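Putative sulfatase yidJ (Bacteroides fragilis, PDB 2QZU) probably hydrolyses sulfate esters, as a metal-binding, arylsulfatase-type enzyme of the sulfatase family. Local coordinates at residues E62-T67 / N386-G391; S206-Y211 / L224-N229; P239-E244 / V286-G291; N305-F310 / P363-M368. One frame throughout, in Å; residues are numbered along the deposited sequence.

Interaction 1 of 4, residues E62-T67 / N386-G391; sequences EGINFT and NEVLTG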
loop_
_atom_site.group_PDB
_atom_site.type_symbol
_atom_site.label_atom_id
_atom_site.label_comp_id
_atom_site.label_asym_id
_atom_site.label_seq_id
_atom_site.Cartn_x
_atom_site.Cartn_y
_atom_site.Cartn_z
ATOM N N GLU A 62 20.781 3.358 -31.662
ATOM C CA GLU A 62 21.759 4.399 -31.949
ATOM C C GLU A 62 23.043 4.163 -31.160
ATOM O O GLU A 62 23.981 4.958 -31.231
ATOM C CB GLU A 62 21.182 5.774 -31.603
ATOM C CG GLU A 62 19.912 6.119 -32.368
ATOM C CD GLU A 62 19.469 7.553 -32.149
ATOM O OE1 GLU A 62 20.165 8.472 -32.630
ATOM O OE2 GLU A 62 18.427 7.761 -31.492
ATOM N N GLY A 63 23.079 3.060 -30.417
ATOM C CA GLY A 63 24.249 2.740 -29.620
ATOM C C GLY A 63 24.464 1.253 -29.407
ATOM O O GLY A 63 24.372 0.459 -30.342
ATOM N N ILE A 64 24.738 0.874 -28.163
ATOM C CA ILE A 64 24.991 -0.523 -27.822
ATOM C C ILE A 64 24.047 -1.010 -26.731
ATOM O O ILE A 64 23.745 -0.285 -25.782
ATOM C CB ILE A 64 26.423 -0.714 -27.294
ATOM C CG1 ILE A 64 27.425 -0.028 -28.219
ATOM C CG2 ILE A 64 26.734 -2.204 -27.180
ATOM C CD1 ILE A 64 28.762 0.242 -27.553
ATOM N N ASN A 65 23.603 -2.254 -26.866
ATOM C CA ASN A 65 22.715 -2.861 -25.890
ATOM C C ASN A 65 23.483 -4.032 -25.277
ATOM O O ASN A 65 23.713 -5.044 -25.940
ATOM C CB ASN A 65 21.440 -3.359 -26.582
ATOM C CG ASN A 65 20.371 -3.808 -25.600
ATOM O OD1 ASN A 65 19.335 -4.341 -25.996
ATOM N ND2 ASN A 65 20.616 -3.592 -24.314
ATOM N N PHE A 66 23.901 -3.883 -24.023
ATOM C CA PHE A 66 24.639 -4.936 -23.333
ATOM C C PHE A 66 23.647 -5.898 -22.692
ATOM O O PHE A 66 23.180 -5.679 -21.574
ATOM C CB PHE A 66 25.567 -4.319 -22.282
ATOM C CG PHE A 66 26.739 -3.583 -22.874
ATOM C CD1 PHE A 66 27.789 -4.285 -23.464
ATOM C CD2 PHE A 66 26.792 -2.190 -22.848
ATOM C CE1 PHE A 66 28.881 -3.608 -24.023
ATOM C CE2 PHE A 66 27.878 -1.505 -23.405
ATOM C CZ PHE A 66 28.924 -2.216 -23.990
ATOM N N THR A 67 23.338 -6.972 -23.416
ATOM C CA THR A 67 22.363 -7.962 -22.973
ATOM C C THR A 67 22.764 -8.941 -21.868
ATOM O O THR A 67 21.946 -9.768 -21.463
ATOM C CB THR A 67 21.837 -8.770 -24.173
ATOM O OG1 THR A 67 22.940 -9.335 -24.886
ATOM C CG2 THR A 67 21.036 -7.870 -25.111
ATOM N N ASN A 386 37.872 -0.064 -23.449
ATOM C CA ASN A 386 38.244 -0.540 -24.777
ATOM C C ASN A 386 37.185 -1.482 -25.337
ATOM O O ASN A 386 36.794 -1.375 -26.504
ATOM C CB ASN A 386 39.599 -1.249 -24.732
ATOM C CG ASN A 386 40.064 -1.685 -26.105
ATOM O OD1 ASN A 386 40.046 -2.871 -26.436
ATOM N ND2 ASN A 386 40.465 -0.719 -26.924
ATOM N N GLU A 387 36.729 -2.407 -24.495
ATOM C CA GLU A 387 35.703 -3.367 -24.878
ATOM C C GLU A 387 34.421 -2.640 -25.294
ATOM O O GLU A 387 33.806 -2.977 -26.304
ATOM C CB GLU A 387 35.394 -4.307 -23.709
ATOM C CG GLU A 387 36.479 -5.324 -23.352
ATOM C CD GLU A 387 37.734 -4.705 -22.757
ATOM O OE1 GLU A 387 37.647 -3.631 -22.123
ATOM O OE2 GLU A 387 38.816 -5.313 -22.905
ATOM N N VAL A 388 34.018 -1.644 -24.512
ATOM C CA VAL A 388 32.809 -0.894 -24.817
ATOM C C VAL A 388 32.937 -0.115 -26.129
ATOM O O VAL A 388 32.043 -0.154 -26.971
ATOM C CB VAL A 388 32.462 0.092 -23.673
ATOM C CG1 VAL A 388 31.307 0.988 -24.083
ATOM C CG2 VAL A 388 32.096 -0.688 -22.415
ATOM N N LEU A 389 34.059 0.575 -26.300
ATOM C CA LEU A 389 34.287 1.373 -27.502
ATOM C C LEU A 389 34.421 0.570 -28.794
ATOM O O LEU A 389 33.803 0.902 -29.807
ATOM C CB LEU A 389 35.542 2.233 -27.327
ATOM C CG LEU A 389 35.506 3.369 -26.301
ATOM C CD1 LEU A 389 36.915 3.925 -26.125
ATOM C CD2 LEU A 389 34.551 4.463 -26.765
ATOM N N THR A 390 35.220 -0.490 -28.755
ATOM C CA THR A 390 35.466 -1.301 -29.944
ATOM C C THR A 390 34.536 -2.488 -30.133
ATOM O O THR A 390 34.297 -2.922 -31.260
ATOM C CB THR A 390 36.907 -1.843 -29.947
ATOM O OG1 THR A 390 37.086 -2.724 -28.831
ATOM C CG2 THR A 390 37.910 -0.700 -29.851
ATOM N N GLY A 391 34.012 -3.016 -29.035
ATOM C CA GLY A 391 33.145 -4.171 -29.136
ATOM C C GLY A 391 33.984 -5.429 -29.012
ATOM O O GLY A 391 33.478 -6.543 -29.143
#
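Val388, Phe66 and Ile64 carry this contact, a worked example of how one helix residue can meet two alternate residues of a strand, Phe66 through its methyls and Ile64 mainly through its carbonyl O. Both methyls of Val388 converge on a single ring atom: CG2 lies 3.9 Å from Phe66 CZ, and CG1 is almost as close. The two side chains cross at about a right angle. The far end of the ring meets the fork of the valine obliquely. That fork is set by the first torsion of Val388, with CG1 anti to the backbone N (chi1 173°) and CG2 beside that N, which leaves both branches available to the ring. Ile64 approaches by another route. Its CD1 touches the helix backbone, 3.4 Å from Val388 O, a carbonyl that also accepts a hydrogen bond from Arg349, so the methyl packs beside a polar atom that already has a partner. Within strand 64-66, Ile64 CG2 rests 3.8 Å above one face of the Phe66 ring, toward its rim, and probably helps to hold the ring's tilt. The helix closes nearby: Asn386 O receives both Thr390 N and Thr390 OG1, the latter at 2.7 Å, from opposite faces of the carbonyl plane. Leu340 of the neighbouring strand and Thr364 and Met368 of helix 361-368 complete the apolar surroundings of Val388. Here a short helix packs on one face of the central mixed sheet, near its 349-352 edge, as part of the layered alpha/beta fold of the alkaline phosphatase clan to which sulfatases belong.

Interaction 2 of 4, residues S206-Y211 / L224-N229; sequences SKAIEY and LVVSMN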
loop_
_atom_site.group_PDB
_atom_site.type_symbol
_atom_site.label_atom_id
_atom_site.label_comp_id
_atom_site.label_asym_id
_atom_site.label_seq_id
_atom_site.Cartn_x
_atom_site.Cartn_y
_atom_site.Cartn_z
ATOM N N SER A 206 11.476 16.536 -16.466
ATOM C CA SER A 206 11.284 17.960 -16.717
ATOM C C SER A 206 12.452 18.777 -16.177
ATOM O O SER A 206 12.903 19.721 -16.822
ATOM C CB SER A 206 9.981 18.456 -16.089
ATOM O OG SER A 206 8.870 17.931 -16.785
ATOM N N LYS A 207 12.950 18.411 -14.997
ATOM C CA LYS A 207 14.076 19.134 -14.413
ATOM C C LYS A 207 15.363 18.820 -15.178
ATOM O O LYS A 207 16.250 19.667 -15.288
ATOM C CB LYS A 207 14.248 18.772 -12.934
ATOM C CG LYS A 207 13.036 19.093 -12.060
ATOM C CD LYS A 207 12.612 20.560 -12.148
ATOM C CE LYS A 207 13.655 21.498 -11.553
ATOM N NZ LYS A 207 13.200 22.921 -11.570
ATOM N N ALA A 208 15.467 17.601 -15.703
ATOM C CA ALA A 208 16.649 17.212 -16.472
ATOM C C ALA A 208 16.680 18.013 -17.771
ATOM O O ALA A 208 17.743 18.411 -18.240
ATOM C CB ALA A 208 16.617 15.718 -16.780
ATOM N N ILE A 209 15.502 18.248 -18.345
ATOM C CA ILE A 209 15.390 19.012 -19.584
ATOM C C ILE A 209 15.828 20.457 -19.341
ATOM O O ILE A 209 16.563 21.032 -20.141
ATOM C CB ILE A 209 13.940 18.952 -20.128
ATOM C CG1 ILE A 209 13.658 17.532 -20.635
ATOM C CG2 ILE A 209 13.738 19.976 -21.239
ATOM C CD1 ILE A 209 12.230 17.297 -21.082
ATOM N N GLU A 210 15.391 21.043 -18.232
ATOM C CA GLU A 210 15.799 22.408 -17.930
ATOM C C GLU A 210 17.317 22.469 -17.781
ATOM O O GLU A 210 17.960 23.394 -18.284
ATOM C CB GLU A 210 15.125 22.902 -16.649
ATOM C CG GLU A 210 13.611 22.877 -16.735
ATOM C CD GLU A 210 12.944 23.501 -15.530
ATOM O OE1 GLU A 210 13.435 23.293 -14.402
ATOM O OE2 GLU A 210 11.919 24.189 -15.713
ATOM N N TYR A 211 17.891 21.482 -17.099
ATOM C CA TYR A 211 19.339 21.449 -16.909
ATOM C C TYR A 211 20.042 21.364 -18.262
ATOM O O TYR A 211 20.984 22.109 -18.538
ATOM C CB TYR A 211 19.745 20.241 -16.062
ATOM C CG TYR A 211 21.211 20.249 -15.689
ATOM C CD1 TYR A 211 21.682 21.060 -14.661
ATOM C CD2 TYR A 211 22.129 19.455 -16.375
ATOM C CE1 TYR A 211 23.031 21.082 -14.320
ATOM C CE2 TYR A 211 23.484 19.470 -16.044
ATOM C CZ TYR A 211 23.924 20.285 -15.015
ATOM O OH TYR A 211 25.258 20.304 -14.672
ATOM N N LEU A 224 25.338 14.758 -15.920
ATOM C CA LEU A 224 24.053 14.785 -15.238
ATOM C C LEU A 224 23.583 13.371 -14.953
ATOM O O LEU A 224 23.634 12.500 -15.823
ATOM C CB LEU A 224 22.998 15.503 -16.094
ATOM C CG LEU A 224 21.543 15.448 -15.599
ATOM C CD1 LEU A 224 21.383 16.344 -14.381
ATOM C CD2 LEU A 224 20.589 15.898 -16.708
ATOM N N VAL A 225 23.148 13.138 -13.723
ATOM C CA VAL A 225 22.614 11.840 -13.349
ATOM C C VAL A 225 21.120 12.037 -13.123
ATOM O O VAL A 225 20.707 12.998 -12.474
ATOM C CB VAL A 225 23.225 11.299 -12.030
ATOM C CG1 VAL A 225 22.497 10.026 -11.614
ATOM C CG2 VAL A 225 24.710 11.027 -12.203
ATOM N N VAL A 226 20.313 11.146 -13.686
ATOM C CA VAL A 226 18.871 11.192 -13.494
ATOM C C VAL A 226 18.555 9.805 -12.933
ATOM O O VAL A 226 18.615 8.809 -13.649
ATOM C CB VAL A 226 18.114 11.422 -14.823
ATOM C CG1 VAL A 226 16.620 11.498 -14.560
ATOM C CG2 VAL A 226 18.594 12.711 -15.476
ATOM N N SER A 227 18.248 9.761 -11.640
ATOM C CA SER A 227 17.968 8.519 -10.928
ATOM C C SER A 227 16.478 8.386 -10.613
ATOM O O SER A 227 15.994 8.917 -9.611
ATOM C CB SER A 227 18.796 8.498 -9.638
ATOM O OG SER A 227 18.574 7.322 -8.883
HETATM N N MSE A 228 15.759 7.664 -11.470
HETATM C CA MSE A 228 14.317 7.477 -11.299
HETATM C C MSE A 228 13.995 6.306 -10.381
HETATM O O MSE A 228 14.730 5.321 -10.335
HETATM C CB MSE A 228 13.663 7.267 -12.662
HETATM C CG MSE A 228 13.844 8.447 -13.607
HETATM SE SE MSE A 228 13.171 8.046 -15.381
HETATM C CE MSE A 228 13.403 9.795 -16.190
ATOM N N ASN A 229 12.882 6.418 -9.662
ATOM C CA ASN A 229 12.474 5.381 -8.720
ATOM C C ASN A 229 11.716 4.230 -9.389
ATOM O O ASN A 229 12.111 3.071 -9.257
ATOM C CB ASN A 229 11.651 6.000 -7.585
ATOM C CG ASN A 229 11.781 5.223 -6.288
ATOM O OD1 ASN A 229 11.728 3.995 -6.284
ATOM N ND2 ASN A 229 11.952 5.935 -5.179
#
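While Lys207 NZ grips Glu210 OE1 at 2.9 Å in a salt bridge on the outer side of helix 206-211, Ala208 and Tyr211 turn the other way and pack against Leu224 and Val226 of the strand. The division illustrates an amphipathic helix laid on a sheet: charge along one side, small and aromatic groups beneath. The lysine NZ meets Glu210 OE1 nearly along its C-O bond direction, one turn of helix apart. Across the interface everything is apolar. Leu224 contributes most, its CD1 lying over one face of the Tyr211 ring, 4.2 Å from the centroid and 28° off the ring normal, a CH-pi contact. Leucine and tyrosine lie alongside one another, pointing opposite ways, and Leu224 CB as well as the methyls run along the CD2-CE2 side of the ring. The tyrosine reaches there because its CG stands anti to the backbone N (chi1 -173°). The ring also meets that of His168. Closer to the middle, Ala208 CB fits against two strand residues at once, 3.8 Å from Val226 CG2 and 4.0 Å from Leu224 CD2; its lack of further side-chain atoms lets the backbones come within 7.1 Å, measured from Ala208 CA to Val226 CA. Helix and strand run almost exactly antiparallel, at 174°. The preceding strand of this sheet, 168-172, is parallel to 222-228 with 126-130 between them. Helix 200-213 thus lies on a beta-alpha-beta crossover, with further chain in the link, in the central sheet of the sulfatase fold.

Interaction 3 of 4, residues P239-E244 / V286-G291; sequences PDRYKE and VDENVG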
loop_
_atom_site.group_PDB
_atom_site.type_symbol
_atom_site.label_atom_id
_atom_site.label_comp_id
_atom_site.label_asym_id
_atom_site.label_seq_id
_atom_site.Cartn_x
_atom_site.Cartn_y
_atom_site.Cartn_z
ATOM N N PRO A 239 0.787 6.539 -13.566
ATOM C CA PRO A 239 -0.388 7.095 -14.247
ATOM C C PRO A 239 -1.215 6.063 -15.005
ATOM O O PRO A 239 -0.679 5.131 -15.610
ATOM C CB PRO A 239 0.219 8.151 -15.162
ATOM C CG PRO A 239 1.364 8.665 -14.326
ATOM C CD PRO A 239 1.977 7.371 -13.821
ATOM N N ASP A 240 -2.528 6.259 -14.974
ATOM C CA ASP A 240 -3.475 5.362 -15.622
ATOM C C ASP A 240 -3.223 5.103 -17.098
ATOM O O ASP A 240 -3.472 3.996 -17.579
ATOM C CB ASP A 240 -4.899 5.890 -15.443
ATOM C CG ASP A 240 -5.304 5.970 -13.988
ATOM O OD1 ASP A 240 -5.051 4.993 -13.255
ATOM O OD2 ASP A 240 -5.879 7.003 -13.578
ATOM N N ARG A 241 -2.738 6.106 -17.823
ATOM C CA ARG A 241 -2.495 5.916 -19.249
ATOM C C ARG A 241 -1.475 4.814 -19.528
ATOM O O ARG A 241 -1.549 4.139 -20.554
ATOM C CB ARG A 241 -2.073 7.235 -19.914
ATOM C CG ARG A 241 -0.842 7.916 -19.336
ATOM C CD ARG A 241 -0.585 9.225 -20.079
ATOM N NE ARG A 241 0.644 9.901 -19.667
ATOM C CZ ARG A 241 0.797 10.563 -18.524
ATOM N NH1 ARG A 241 -0.205 10.646 -17.659
ATOM N NH2 ARG A 241 1.951 11.157 -18.251
ATOM N N TYR A 242 -0.527 4.617 -18.618
ATOM C CA TYR A 242 0.459 3.561 -18.811
ATOM C C TYR A 242 -0.135 2.199 -18.453
ATOM O O TYR A 242 0.236 1.179 -19.035
ATOM C CB TYR A 242 1.710 3.859 -17.981
ATOM C CG TYR A 242 2.353 5.163 -18.385
ATOM C CD1 TYR A 242 2.831 5.352 -19.685
ATOM C CD2 TYR A 242 2.446 6.223 -17.492
ATOM C CE1 TYR A 242 3.378 6.563 -20.080
ATOM C CE2 TYR A 242 2.993 7.440 -17.876
ATOM C CZ TYR A 242 3.457 7.600 -19.174
ATOM O OH TYR A 242 4.004 8.798 -19.553
ATOM N N LYS A 243 -1.070 2.183 -17.509
ATOM C CA LYS A 243 -1.717 0.937 -17.116
ATOM C C LYS A 243 -2.636 0.450 -18.237
ATOM O O LYS A 243 -2.732 -0.751 -18.496
ATOM C CB LYS A 243 -2.534 1.127 -15.829
ATOM C CG LYS A 243 -1.711 1.426 -14.582
ATOM C CD LYS A 243 -2.608 1.483 -13.342
ATOM C CE LYS A 243 -1.826 1.787 -12.076
ATOM N NZ LYS A 243 -2.712 1.801 -10.873
ATOM N N GLU A 244 -3.301 1.393 -18.903
ATOM C CA GLU A 244 -4.221 1.076 -19.998
ATOM C C GLU A 244 -3.550 0.263 -21.098
ATOM O O GLU A 244 -4.192 -0.549 -21.760
ATOM C CB GLU A 244 -4.780 2.362 -20.619
ATOM C CG GLU A 244 -6.265 2.585 -20.387
ATOM C CD GLU A 244 -6.544 3.541 -19.243
ATOM O OE1 GLU A 244 -6.151 4.723 -19.349
ATOM O OE2 GLU A 244 -7.157 3.112 -18.241
ATOM N N VAL A 286 8.481 5.053 -17.557
ATOM C CA VAL A 286 9.868 5.474 -17.406
ATOM C C VAL A 286 10.443 5.695 -18.807
ATOM O O VAL A 286 11.113 6.694 -19.064
ATOM C CB VAL A 286 10.697 4.404 -16.649
ATOM C CG1 VAL A 286 12.186 4.613 -16.884
ATOM C CG2 VAL A 286 10.402 4.494 -15.152
ATOM N N ASP A 287 10.149 4.762 -19.707
ATOM C CA ASP A 287 10.623 4.824 -21.087
ATOM C C ASP A 287 10.245 6.142 -21.761
ATOM O O ASP A 287 11.077 6.785 -22.402
ATOM C CB ASP A 287 10.036 3.656 -21.886
ATOM C CG ASP A 287 10.529 3.619 -23.322
ATOM O OD1 ASP A 287 11.678 3.183 -23.549
ATOM O OD2 ASP A 287 9.765 4.031 -24.221
ATOM N N GLU A 288 8.989 6.549 -21.608
ATOM C CA GLU A 288 8.524 7.785 -22.222
ATOM C C GLU A 288 9.290 8.997 -21.705
ATOM O O GLU A 288 9.616 9.908 -22.466
ATOM C CB GLU A 288 7.021 7.966 -21.980
ATOM C CG GLU A 288 6.464 9.262 -22.553
ATOM C CD GLU A 288 4.952 9.256 -22.651
ATOM O OE1 GLU A 288 4.413 8.501 -23.486
ATOM O OE2 GLU A 288 4.301 10.004 -21.893
ATOM N N ASN A 289 9.589 9.009 -20.412
ATOM C CA ASN A 289 10.319 10.132 -19.851
ATOM C C ASN A 289 11.793 10.111 -20.243
ATOM O O ASN A 289 12.426 11.160 -20.341
ATOM C CB ASN A 289 10.105 10.178 -18.338
ATOM C CG ASN A 289 8.731 10.709 -17.986
ATOM O OD1 ASN A 289 8.432 11.878 -18.237
ATOM N ND2 ASN A 289 7.873 9.849 -17.440
ATOM N N VAL A 290 12.337 8.922 -20.485
ATOM C CA VAL A 290 13.719 8.822 -20.940
ATOM C C VAL A 290 13.715 9.432 -22.345
ATOM O O VAL A 290 14.643 10.140 -22.735
ATOM C CB VAL A 290 14.196 7.354 -21.022
ATOM C CG1 VAL A 290 15.509 7.273 -21.798
ATOM C CG2 VAL A 290 14.392 6.793 -19.614
ATOM N N GLY A 291 12.648 9.162 -23.091
ATOM C CA GLY A 291 12.517 9.697 -24.436
ATOM C C GLY A 291 12.523 11.217 -24.437
ATOM O O GLY A 291 13.081 11.847 -25.340
HETATM O O HOH W 1 1.598 9.175 -22.235
#
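Tyr242 and Glu288 make the close part of this contact, joined by a 2.6 Å hydrogen bond from Tyr242 OH to Glu288 OE2. The hydroxyl comes from above the carboxylate, 70° out of its plane, and the two side chains cross at about a right angle. Glu288 spans the gap with CG anti to its own backbone N (chi1 178°) and an extended chain beyond. The tyrosine ring is well supported: Arg241 CG sits 4.0 Å above its centre, Pro239 CD lies at its edge, and Ala281 of the long helix 267-299 also touches the side chain. Toward solvent the fit is looser. Arg241 NE and Glu288 OE2 stand 4.3 Å apart, beyond a salt bridge, and a water bridges them, accepting from Arg241 NE at 2.8 Å and donating to Glu288 OE2 at the same distance. Arginine finds its direct ionic partner in Glu202, bonded through NH2. On the same short helix, Asp240 pairs with Lys373 of the second subunit. With tyrosine and water both donating to OE2 and a guanidinium close by, the carboxylate of Glu288 is probably stabilised in its charged form.

Interaction 4 of 4, residues N305-F310 / P363-M368; sequences NTIVVF and PTLLSM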
loop_
_atom_site.group_PDB
_atom_site.type_symbol
_atom_site.label_atom_id
_atom_site.label_comp_id
_atom_site.label_asym_id
_atom_site.label_seq_id
_atom_site.Cartn_x
_atom_site.Cartn_y
_atom_site.Cartn_z
ATOM N N ASN A 305 27.838 14.213 -28.986
ATOM C CA ASN A 305 29.075 14.151 -28.216
ATOM C C ASN A 305 28.826 14.035 -26.731
ATOM O O ASN A 305 29.488 14.679 -25.914
ATOM C CB ASN A 305 29.978 15.355 -28.488
ATOM C CG ASN A 305 31.397 15.120 -27.996
ATOM O OD1 ASN A 305 31.980 14.060 -28.252
ATOM N ND2 ASN A 305 31.957 16.098 -27.292
ATOM N N THR A 306 27.844 13.206 -26.399
ATOM C CA THR A 306 27.483 12.947 -25.019
ATOM C C THR A 306 27.334 11.447 -24.870
ATOM O O THR A 306 26.755 10.784 -25.729
ATOM C CB THR A 306 26.135 13.593 -24.649
ATOM O OG1 THR A 306 26.258 15.019 -24.676
ATOM C CG2 THR A 306 25.690 13.143 -23.253
ATOM N N ILE A 307 27.888 10.905 -23.796
ATOM C CA ILE A 307 27.742 9.483 -23.543
ATOM C C ILE A 307 26.451 9.374 -22.745
ATOM O O ILE A 307 26.340 9.946 -21.662
ATOM C CB ILE A 307 28.899 8.931 -22.691
ATOM C CG1 ILE A 307 30.214 9.038 -23.466
ATOM C CG2 ILE A 307 28.612 7.477 -22.304
ATOM C CD1 ILE A 307 31.440 8.735 -22.632
ATOM N N VAL A 308 25.467 8.672 -23.296
ATOM C CA VAL A 308 24.198 8.482 -22.608
ATOM C C VAL A 308 24.151 7.030 -22.160
ATOM O O VAL A 308 24.382 6.118 -22.954
ATOM C CB VAL A 308 22.993 8.771 -23.531
ATOM C CG1 VAL A 308 21.674 8.481 -22.792
ATOM C CG2 VAL A 308 23.035 10.219 -23.986
ATOM N N VAL A 309 23.876 6.826 -20.879
ATOM C CA VAL A 309 23.804 5.487 -20.316
ATOM C C VAL A 309 22.447 5.260 -19.667
ATOM O O VAL A 309 21.957 6.136 -18.953
ATOM C CB VAL A 309 24.864 5.282 -19.200
ATOM C CG1 VAL A 309 24.774 3.863 -18.652
ATOM C CG2 VAL A 309 26.254 5.581 -19.722
ATOM N N PHE A 310 21.826 4.114 -19.941
ATOM C CA PHE A 310 20.571 3.772 -19.273
ATOM C C PHE A 310 20.833 2.439 -18.589
ATOM O O PHE A 310 21.157 1.448 -19.248
ATOM C CB PHE A 310 19.384 3.588 -20.222
ATOM C CG PHE A 310 18.108 3.229 -19.496
ATOM C CD1 PHE A 310 17.403 4.197 -18.790
ATOM C CD2 PHE A 310 17.671 1.907 -19.435
ATOM C CE1 PHE A 310 16.287 3.861 -18.024
ATOM C CE2 PHE A 310 16.551 1.557 -18.669
ATOM C CZ PHE A 310 15.862 2.536 -17.963
ATOM N N PRO A 363 35.447 3.316 -13.574
ATOM C CA PRO A 363 36.654 3.359 -14.410
ATOM C C PRO A 363 36.371 3.339 -15.916
ATOM O O PRO A 363 37.060 4.003 -16.691
ATOM C CB PRO A 363 37.437 2.130 -13.952
ATOM C CG PRO A 363 36.352 1.164 -13.603
ATOM C CD PRO A 363 35.360 2.034 -12.847
ATOM N N THR A 364 35.354 2.586 -16.322
ATOM C CA THR A 364 35.002 2.484 -17.735
ATOM C C THR A 364 34.638 3.832 -18.356
ATOM O O THR A 364 35.200 4.216 -19.383
ATOM C CB THR A 364 33.840 1.484 -17.941
ATOM O OG1 THR A 364 34.230 0.198 -17.437
ATOM C CG2 THR A 364 33.491 1.350 -19.424
ATOM N N LEU A 365 33.710 4.559 -17.737
ATOM C CA LEU A 365 33.301 5.855 -18.275
ATOM C C LEU A 365 34.431 6.881 -18.218
ATOM O O LEU A 365 34.678 7.595 -19.186
ATOM C CB LEU A 365 32.076 6.385 -17.521
ATOM C CG LEU A 365 30.762 5.627 -17.769
ATOM C CD1 LEU A 365 29.701 6.086 -16.775
ATOM C CD2 LEU A 365 30.294 5.870 -19.201
ATOM N N LEU A 366 35.126 6.946 -17.088
ATOM C CA LEU A 366 36.218 7.904 -16.946
ATOM C C LEU A 366 37.281 7.727 -18.029
ATOM O O LEU A 366 37.756 8.709 -18.596
ATOM C CB LEU A 366 36.851 7.777 -15.558
ATOM C CG LEU A 366 36.688 8.959 -14.595
ATOM C CD1 LEU A 366 35.317 9.589 -14.735
ATOM C CD2 LEU A 366 36.930 8.480 -13.168
ATOM N N SER A 367 37.661 6.482 -18.310
ATOM C CA SER A 367 38.661 6.225 -19.344
ATOM C C SER A 367 38.089 6.585 -20.718
ATOM O O SER A 367 38.779 7.177 -21.544
ATOM C CB SER A 367 39.102 4.754 -19.329
ATOM O OG SER A 367 39.921 4.474 -18.203
HETATM N N MSE A 368 36.828 6.233 -20.958
HETATM C CA MSE A 368 36.190 6.552 -22.234
HETATM C C MSE A 368 36.152 8.062 -22.447
HETATM O O MSE A 368 36.258 8.545 -23.575
HETATM C CB MSE A 368 34.751 6.021 -22.274
HETATM C CG MSE A 368 34.613 4.518 -22.427
HETATM SE SE MSE A 368 32.745 3.999 -22.263
HETATM C CE MSE A 368 32.098 4.710 -23.947
#
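Strand 306-310 and helix 363-368 run nearly antiparallel, at 163° with their axes 11.1 Å apart, and Ile307 and Leu365 are the residues whose CA atoms come nearest. This is the standard helix-on-sheet layer of an alpha/beta sandwich, here on a central strand of the mixed sheet that the alkaline phosphatase clan shares. In this contact the alternate strand residues Ile307 and Val309 offer their side chains to one face, where they meet Leu365 and the selenomethionine Met368, three apart on the helix. One leucine methyl does double work, since Leu365 CD2 lies 3.9 Å from Ile307 CG2 and 4.1 Å from Val309 CG2. Ile307 and Leu365 overlap side by side with their ends directed contrary ways, whereas Val309 meets the leucine at a slant. The isoleucine divides its branches: CG2, anti to the backbone N, goes to Leu365, while CG1 carries CD1 onward to Met368. Leu340 of the adjoining strand touches Ile307, Val309 and Met368, and Phe32 on the other neighbouring strand meets Leu365, so the layer is continuous across three strands. No polar bond crosses the interface. The turn about the CG-SE bond of Met368 (chi3 71°) brings its CE to 4.3 Å from Ile307 CD1.

How the interactions relate
Interactions 1, 2 and 4 are buried and apolar across their interfaces, and each sets a helix on the same mixed sheet; interaction 3 joins two helices nearer the surface and relies on a hydrogen bond and a water. Interactions 1 and 4 share one face of the sheet, and their helices touch where Val388 CG1 packs 3.8 Å from Met368 SE. Interaction 2 uses the other face, with helix 267-299 of interaction 3 beside it: Met228 packs on Val286 and Asn289. The same long helix meets interaction 4 from behind its strand, through Val290 and Phe310. Of the four, only the contact nearer the surface is held by polar bonds across its interface.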